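Local coordinates for particle-associated glycoside hydrolase (Acinetobacter phage Fri1, PDB 6C72), which depolymerises the capsular polysaccharide of Acinetobacter baumannii as a phage tailspike, helping the virus degrade the host capsule during entry, at residues 517-522 / 573-578. Residues are numbered along the deposited sequence; the frame is centred on the assembly and turned at random.
With ZN (zinc ion), chain L.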
ATOM      1  N   GLY A 517     -41.203  34.037  21.888  1.00 34.67           N
ATOM      2  CA  GLY A 517     -41.091  34.753  20.629  1.00 34.90           C
ATOM      3  C   GLY A 517     -39.668  34.772  20.084  1.00 34.99           C
ATOM      4  O   GLY A 517     -38.682  34.706  20.823  1.00 35.35           O
ATOM      5  N   ALA A 518     -39.565  34.852  18.760  1.00 32.65           N
ATOM      6  CA  ALA A 518     -38.286  35.023  18.075  1.00 32.76           C
ATOM      7  C   ALA A 518     -38.556  35.826  16.805  1.00 33.05           C
ATOM      8  O   ALA A 518     -38.218  35.433  15.695  1.00 32.57           O
ATOM      9  CB  ALA A 518     -37.628  33.678  17.769  1.00 31.76           C
ATOM     10  N   ASP A 519     -39.158  36.993  16.979  1.00 34.16           N
ATOM     11  CA  ASP A 519     -39.753  37.727  15.878  1.00 34.40           C
ATOM     12  C   ASP A 519     -38.781  38.752  15.316  1.00 35.12           C
ATOM     13  O   ASP A 519     -38.062  39.420  16.067  1.00 35.86           O
ATOM     14  CB  ASP A 519     -41.030  38.409  16.367  1.00 34.91           C
ATOM     15  CG  ASP A 519     -42.019  38.682  15.253  1.00 34.73           C
ATOM     16  OD1 ASP A 519     -41.621  39.313  14.255  1.00 35.11           O
ATOM     17  OD2 ASP A 519     -43.191  38.249  15.387  1.00 34.24           O
ATOM     18  N   ALA A 520     -38.763  38.875  13.985  1.00 33.17           N
ATOM     19  CA  ALA A 520     -37.902  39.834  13.313  1.00 33.75           C
ATOM     20  C   ALA A 520     -38.558  41.196  13.141  1.00 34.71           C
ATOM     21  O   ALA A 520     -37.903  42.117  12.650  1.00 35.25           O
ATOM     22  CB  ALA A 520     -37.469  39.298  11.944  1.00 34.54           C
ATOM     23  N   THR A 521     -39.810  41.355  13.556  1.00 37.58           N
ATOM     24  CA  THR A 521     -40.487  42.647  13.481  1.00 38.45           C
ATOM     25  C   THR A 521     -39.944  43.624  14.520  1.00 39.34           C
ATOM     26  O   THR A 521     -39.643  43.244  15.654  1.00 39.41           O
ATOM     27  CB  THR A 521     -41.997  42.468  13.711  1.00 38.25           C
ATOM     28  OG1 THR A 521     -42.538  41.562  12.741  1.00 37.52           O
ATOM     29  CG2 THR A 521     -42.730  43.799  13.640  1.00 39.03           C
ATOM     30  N   THR A 522     -39.867  44.895  14.139  1.00 40.48           N
ATOM     31  CA  THR A 522     -39.475  45.959  15.054  1.00 41.35           C
ATOM     32  C   THR A 522     -40.679  46.421  15.880  1.00 41.76           C
ATOM     33  O   THR A 522     -41.754  46.663  15.328  1.00 41.59           O
ATOM     34  CB  THR A 522     -38.891  47.125  14.253  1.00 41.85           C
ATOM     35  OG1 THR A 522     -37.792  46.653  13.463  1.00 41.39           O
ATOM     36  CG2 THR A 522     -38.411  48.239  15.167  1.00 42.68           C
ATOM     37  N   SER A 573     -48.733  41.003  13.425  1.00 33.60           N
ATOM     38  CA  SER A 573     -47.319  41.360  13.406  1.00 34.04           C
ATOM     39  C   SER A 573     -46.522  40.538  14.409  1.00 33.47           C
ATOM     40  O   SER A 573     -45.320  40.345  14.231  1.00 33.49           O
ATOM     41  CB  SER A 573     -47.144  42.854  13.694  1.00 34.86           C
ATOM     42  OG  SER A 573     -47.575  43.167  15.012  1.00 34.88           O
ATOM     43  N   ALA A 574     -47.169  40.032  15.447  1.00 26.74           N
ATOM     44  CA  ALA A 574     -46.496  39.219  16.449  1.00 26.05           C
ATOM     45  C   ALA A 574     -46.834  37.758  16.166  1.00 25.48           C
ATOM     46  O   ALA A 574     -47.728  37.157  16.771  1.00 24.99           O
ATOM     47  CB  ALA A 574     -46.907  39.659  17.846  1.00 26.07           C
ATOM     48  N   ASN A 575     -46.070  37.170  15.242  1.00 34.27           N
ATOM     49  CA  ASN A 575     -46.419  35.878  14.669  1.00 33.61           C
ATOM     50  C   ASN A 575     -45.370  34.786  14.825  1.00 32.86           C
ATOM     51  O   ASN A 575     -45.716  33.610  14.667  1.00 32.27           O
ATOM     52  CB  ASN A 575     -46.723  36.024  13.171  1.00 34.16           C
ATOM     53  CG  ASN A 575     -45.579  36.636  12.426  1.00 34.46           C
ATOM     54  OD1 ASN A 575     -44.992  37.615  12.886  1.00 35.01           O
ATOM     55  ND2 ASN A 575     -45.190  36.020  11.315  1.00 33.97           N
ATOM     56  N   THR A 576     -44.104  35.119  15.060  1.00 30.93           N
ATOM     57  CA  THR A 576     -43.051  34.111  15.065  1.00 30.33           C
ATOM     58  C   THR A 576     -42.800  33.605  16.480  1.00 29.89           C
ATOM     59  O   THR A 576     -42.319  34.353  17.336  1.00 30.55           O
ATOM     60  CB  THR A 576     -41.761  34.656  14.461  1.00 30.83           C
ATOM     61  OG1 THR A 576     -42.027  35.162  13.148  1.00 31.19           O
ATOM     62  CG2 THR A 576     -40.737  33.556  14.377  1.00 30.15           C
ATOM     63  N   PHE A 577     -43.061  32.323  16.704  1.00 30.09           N
ATOM     64  CA  PHE A 577     -42.870  31.714  18.007  1.00 29.58           C
ATOM     65  C   PHE A 577     -42.025  30.456  17.878  1.00 29.03           C
ATOM     66  O   PHE A 577     -42.108  29.744  16.875  1.00 28.78           O
ATOM     67  CB  PHE A 577     -44.223  31.391  18.655  1.00 29.02           C
ATOM     68  CG  PHE A 577     -45.026  32.614  19.026  1.00 29.71           C
ATOM     69  CD1 PHE A 577     -45.826  33.256  18.076  1.00 30.20           C
ATOM     70  CD2 PHE A 577     -44.981  33.122  20.320  1.00 30.13           C
ATOM     71  CE1 PHE A 577     -46.559  34.383  18.414  1.00 30.94           C
ATOM     72  CE2 PHE A 577     -45.713  34.238  20.675  1.00 30.97           C
ATOM     73  CZ  PHE A 577     -46.513  34.869  19.723  1.00 31.29           C
ATOM     74  N   ILE A 578     -41.185  30.207  18.874  1.00 28.39           N
ATOM     75  CA  ILE A 578     -40.425  28.968  18.972  1.00 27.99           C
ATOM     76  C   ILE A 578     -41.102  28.085  20.012  1.00 27.35           C
ATOM     77  O   ILE A 578     -41.464  28.557  21.100  1.00 27.51           O
ATOM     78  CB  ILE A 578     -38.963  29.234  19.356  1.00 28.64           C
ATOM     79  CG1 ILE A 578     -38.293  30.249  18.401  1.00 29.23           C
ATOM     80  CG2 ILE A 578     -38.210  27.917  19.432  1.00 28.27           C
ATOM     81  CD1 ILE A 578     -38.130  29.802  16.929  1.00 28.92           C
TER
HETATM   82 ZN    ZN L 809     -43.383  38.981  12.703  1.00 74.02          ZN
HETATM   83  O   HOH W   1     -40.131  36.953  12.025  1.00 34.88           O
HETATM   84  O   HOH W   2     -44.973  40.353  10.823  1.00 33.01           O
HETATM   85  O   HOH W   3     -42.219  38.153  10.887  1.00 35.67           O
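Asp519 OD2 accepts two consecutive backbone N-H groups: Asn575 N at 3.1 Å, nearly in line with the C-O bond, and Thr576 N at 3.3 Å, in a straighter bond (173°) from above the carboxylate plane. A weak bond from Ser526 N adds to these. These bonds help shape a zinc site at one end of two neighbouring inner strands of the C-terminal antiparallel sheet, where the loop following strand 509-517 meets the lead-in to strand 576-585. Asp519 CG lies anti to the backbone N (chi1 -155°), and the carboxylate it carries meets both the zinc and the backbone of Asn575 and Thr576. Both carboxylate oxygens reach the zinc, OD1 at 2.4 Å and OD2 at a longer 2.8 Å. OD1 also closes an Asx turn by accepting Thr521 N at 2.8 Å. Thr521 OG1 also donates to OD1, on the syn side, while lying 2.7 Å from the metal.

From segment 573-578, Asn575 OD1 supplies the shortest zinc bond of the site, 2.1 Å, and its ND2 donates to Asn494 OD1, which would fix the amide's rotation. The Ser573 carbonyl oxygen belongs to the site at longer range, and two waters also lie close to the metal. Asp519 OD2, Asn575 OD1 and Ser573 O crowd together as acceptors; the zinc charge probably offsets their repulsion. A further water bridges Ala520 N and Thr576 OG1.

Toward the sheet, Gly517 and Phe577 form an antiparallel non-hydrogen-bonded pair. Beside it, Ala518 N bonds Thr576 O; Ser526 OG also bonds this oxygen. Thr576 CG2 rests against the Ala518 carbonyl, and Ala518 CB packs 3.5 Å from Ile578 CG1.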